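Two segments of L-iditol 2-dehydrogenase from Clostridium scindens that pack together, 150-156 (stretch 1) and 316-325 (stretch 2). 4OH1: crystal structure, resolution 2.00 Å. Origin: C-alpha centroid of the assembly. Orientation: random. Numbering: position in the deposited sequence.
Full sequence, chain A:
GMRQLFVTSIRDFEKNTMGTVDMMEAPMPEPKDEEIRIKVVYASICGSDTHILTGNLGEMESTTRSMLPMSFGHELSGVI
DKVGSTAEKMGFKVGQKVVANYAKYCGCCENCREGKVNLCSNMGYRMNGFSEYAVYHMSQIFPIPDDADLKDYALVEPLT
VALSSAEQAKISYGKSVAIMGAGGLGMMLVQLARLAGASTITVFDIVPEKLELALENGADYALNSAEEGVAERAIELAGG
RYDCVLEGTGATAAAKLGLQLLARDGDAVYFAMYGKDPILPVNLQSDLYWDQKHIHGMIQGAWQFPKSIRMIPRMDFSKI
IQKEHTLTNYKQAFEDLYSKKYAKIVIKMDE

Stretch 1 150-156: LKDYALV
Stretch 2 (316-325) DFSKIIQKEH

Stretch 1 opens as a short, weakly bonded helix, with phi/psi near -60/-26 at Leu150, -62/-45 at Lys151, -72/-36 at Asp152 and -74/-15 at Tyr153. Ala154 N donates to Leu150 O at 3.1 Å, and a type I beta turn runs from Tyr153 to Val156 (Ala154 -57/-23, Leu155 -91/11), closed by Val156 N to Tyr153 O at 3.1 Å. Leu155 N bonds to Asp152 O at 3.1 Å, and Leu155 takes the N-cap position of the helix that follows.

Stretch 2 begins extended at Asp316 (-123/103), then coils through Phe317 (-89/1), Ser318 (-71/-9) and Lys319 (-107/9) to Ile320 (-133/-52). Phe317 O accepts from both Ile320 N at 3.1 Å and Ile321 N at 3.0 Å, which tightens this loop before the strand of Ile321 to His325. The two stretches come closest in backbone where Asp152 CA lies 6.5 Å from Phe317 CA. Together they bury 376 Å².

Leu155 points toward stretch 2 with chi1 -87° (m) and chi2 54° (p). Its CD2 reaches Phe317 CD1 and Ile321 CG1, each at 3.7 Å, and touches Ile320 CG2 more loosely at 4.4 Å, so one methyl meets three apolar side chains. Leu155 CB lies over one face of the Phe317 ring, whose chi1 is -73° (m) and chi2 -58°. Ile320 and Ile321 also point toward stretch 1, both with chi1 m and chi2 t.

Asp152 leaves its backbone sideways, chi1 -72° (m) and chi2 -15°. Its OD1 packs 3.6 Å from Phe317 CB and 3.7 Å from Ile321 CD1, while OD2 accepts from a water at 2.9 Å from the water oxygen. That water in turn accepts from Phe317 N, 2.9 Å from its oxygen, linking the carboxylate to the backbone of the loop.

Lys151 is fully extended, all four chi angles t, and points toward the strand. Its aliphatic part passes Ile321, CE to CG2 at 3.9 Å, and its amine ends in a salt bridge with Glu324, NZ donating to OE1 at 2.9 Å. Glu324 is extended as well, chi1 170° and chi2 178°, and its OE2 is hydrogen-bonded elsewhere in the structure.

Within the loop, Asp316 OD1 accepts from Ser318 OG at a very short 2.5 Å and from Ser318 N at 2.9 Å; Asp316 OD2 forms a salt bridge with Lys319 NZ at 3.5 Å. Tyr153 and Val156 point away from stretch 2.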

# COMPACT_ATOMS: atom_id res chain seq x y z
N LEU A 150 31.01 -10.01 14.08
CA LEU A 150 30.31 -9.23 15.07
C LEU A 150 30.45 -7.71 14.94
O LEU A 150 29.62 -6.95 15.43
CB LEU A 150 30.79 -9.67 16.45
CG LEU A 150 30.27 -11.05 16.79
CD1 LEU A 150 30.97 -11.59 18.03
CD2 LEU A 150 28.78 -11.04 17.06
N LYS A 151 31.53 -7.26 14.36
CA LYS A 151 31.77 -5.86 14.21
C LYS A 151 30.69 -5.23 13.35
O LYS A 151 30.18 -4.19 13.66
CB LYS A 151 33.13 -5.67 13.53
CG LYS A 151 33.50 -4.26 13.25
CD LYS A 151 34.89 -4.24 12.60
CE LYS A 151 35.26 -2.88 12.21
NZ LYS A 151 36.72 -2.75 12.01
N ASP A 152 30.37 -5.87 12.25
CA ASP A 152 29.37 -5.33 11.35
C ASP A 152 27.99 -5.41 11.90
O ASP A 152 27.19 -4.51 11.66
CB ASP A 152 29.40 -6.07 10.05
CG ASP A 152 30.65 -5.74 9.21
OD1 ASP A 152 31.39 -4.76 9.46
OD2 ASP A 152 30.88 -6.52 8.29
N TYR A 153 27.69 -6.48 12.64
CA TYR A 153 26.33 -6.65 13.22
C TYR A 153 26.06 -5.73 14.38
O TYR A 153 24.93 -5.58 14.78
CB TYR A 153 26.04 -8.11 13.58
CG TYR A 153 25.82 -8.99 12.35
CD1 TYR A 153 26.87 -9.46 11.62
CD2 TYR A 153 24.54 -9.32 11.93
CE1 TYR A 153 26.66 -10.22 10.48
CE2 TYR A 153 24.33 -10.13 10.84
CZ TYR A 153 25.40 -10.56 10.11
OH TYR A 153 25.19 -11.32 8.99
N ALA A 154 27.10 -5.13 14.94
CA ALA A 154 26.90 -4.06 15.89
C ALA A 154 26.07 -2.91 15.26
O ALA A 154 25.51 -2.09 15.97
CB ALA A 154 28.22 -3.52 16.33
N LEU A 155 26.08 -2.81 13.94
CA LEU A 155 25.31 -1.74 13.27
C LEU A 155 23.92 -2.16 12.93
O LEU A 155 23.26 -1.41 12.22
CB LEU A 155 26.03 -1.21 12.02
CG LEU A 155 27.00 -0.11 12.45
CD1 LEU A 155 27.98 -0.53 13.55
CD2 LEU A 155 27.76 0.25 11.22
N VAL A 156 23.43 -3.29 13.42
CA VAL A 156 22.06 -3.68 13.15
C VAL A 156 21.02 -2.66 13.52
O VAL A 156 20.03 -2.44 12.75
CB VAL A 156 21.68 -5.05 13.74
CG1 VAL A 156 20.19 -5.28 13.74
CG2 VAL A 156 22.33 -6.17 12.93
N ASP A 316 28.03 -2.87 2.81
CA ASP A 316 29.52 -2.89 2.92
C ASP A 316 29.91 -1.88 3.97
O ASP A 316 29.89 -0.65 3.72
CB ASP A 316 30.13 -2.51 1.61
CG ASP A 316 31.66 -2.48 1.66
OD1 ASP A 316 32.25 -2.61 2.73
OD2 ASP A 316 32.26 -2.30 0.60
N PHE A 317 30.25 -2.35 5.15
CA PHE A 317 30.48 -1.43 6.24
C PHE A 317 31.91 -1.00 6.28
O PHE A 317 32.30 -0.23 7.13
CB PHE A 317 30.08 -2.03 7.59
CG PHE A 317 28.61 -2.13 7.77
CD1 PHE A 317 27.81 -1.02 7.70
CD2 PHE A 317 28.00 -3.33 7.92
CE1 PHE A 317 26.44 -1.13 7.81
CE2 PHE A 317 26.63 -3.41 8.05
CZ PHE A 317 25.86 -2.32 8.01
N SER A 318 32.72 -1.47 5.34
CA SER A 318 34.12 -1.03 5.33
C SER A 318 34.14 0.43 4.88
O SER A 318 35.10 1.08 4.99
CB SER A 318 34.90 -1.86 4.34
OG SER A 318 34.49 -1.57 3.00
N LYS A 319 33.02 0.95 4.42
CA LYS A 319 32.92 2.31 3.98
C LYS A 319 32.16 3.20 4.95
O LYS A 319 31.83 4.34 4.63
CB LYS A 319 32.12 2.26 2.68
CG LYS A 319 32.88 1.49 1.61
CD LYS A 319 32.16 1.50 0.30
CE LYS A 319 32.93 0.77 -0.75
NZ LYS A 319 31.90 0.31 -1.71
N ILE A 320 31.87 2.67 6.13
CA ILE A 320 31.02 3.33 7.08
C ILE A 320 31.66 3.31 8.44
O ILE A 320 31.81 4.36 9.08
CB ILE A 320 29.66 2.64 7.10
CG1 ILE A 320 28.99 2.77 5.72
CG2 ILE A 320 28.79 3.22 8.20
CD1 ILE A 320 27.58 2.16 5.61
N ILE A 321 32.06 2.12 8.90
CA ILE A 321 32.79 2.01 10.14
C ILE A 321 34.17 2.47 9.87
O ILE A 321 34.90 1.79 9.21
CB ILE A 321 32.86 0.61 10.68
CG1 ILE A 321 31.46 0.11 10.99
CG2 ILE A 321 33.66 0.65 11.98
CD1 ILE A 321 31.33 -1.42 11.15
N GLN A 322 34.53 3.63 10.36
CA GLN A 322 35.82 4.19 10.01
C GLN A 322 36.79 4.14 11.15
O GLN A 322 37.93 4.43 10.94
CB GLN A 322 35.68 5.64 9.59
CG GLN A 322 34.68 5.79 8.49
CD GLN A 322 34.81 7.08 7.76
OE1 GLN A 322 34.27 8.12 8.18
NE2 GLN A 322 35.45 7.01 6.61
N LYS A 323 36.37 3.79 12.36
CA LYS A 323 37.30 3.68 13.48
C LYS A 323 36.85 2.57 14.38
O LYS A 323 35.67 2.47 14.66
CB LYS A 323 37.25 4.94 14.35
CG LYS A 323 38.03 6.07 13.86
CD LYS A 323 39.47 5.89 14.23
CE LYS A 323 40.28 7.01 13.64
NZ LYS A 323 41.64 6.78 14.13
N GLU A 324 37.81 1.80 14.89
CA GLU A 324 37.56 0.81 15.92
C GLU A 324 38.53 1.08 17.04
O GLU A 324 39.72 1.24 16.79
CB GLU A 324 37.81 -0.58 15.37
CG GLU A 324 37.82 -1.70 16.45
CD GLU A 324 38.04 -3.11 15.86
OE1 GLU A 324 38.00 -3.22 14.62
OE2 GLU A 324 38.27 -4.09 16.62
N HIS A 325 38.04 1.13 18.28
CA HIS A 325 38.88 1.20 19.46
C HIS A 325 38.53 0.09 20.45
O HIS A 325 37.45 -0.47 20.38
CB HIS A 325 38.67 2.53 20.16
CG HIS A 325 39.11 3.72 19.38
ND1 HIS A 325 40.42 4.14 19.33
CD2 HIS A 325 38.41 4.61 18.64
CE1 HIS A 325 40.50 5.23 18.60
NE2 HIS A 325 39.30 5.54 18.17
O HOH W 1 30.40 -5.14 5.76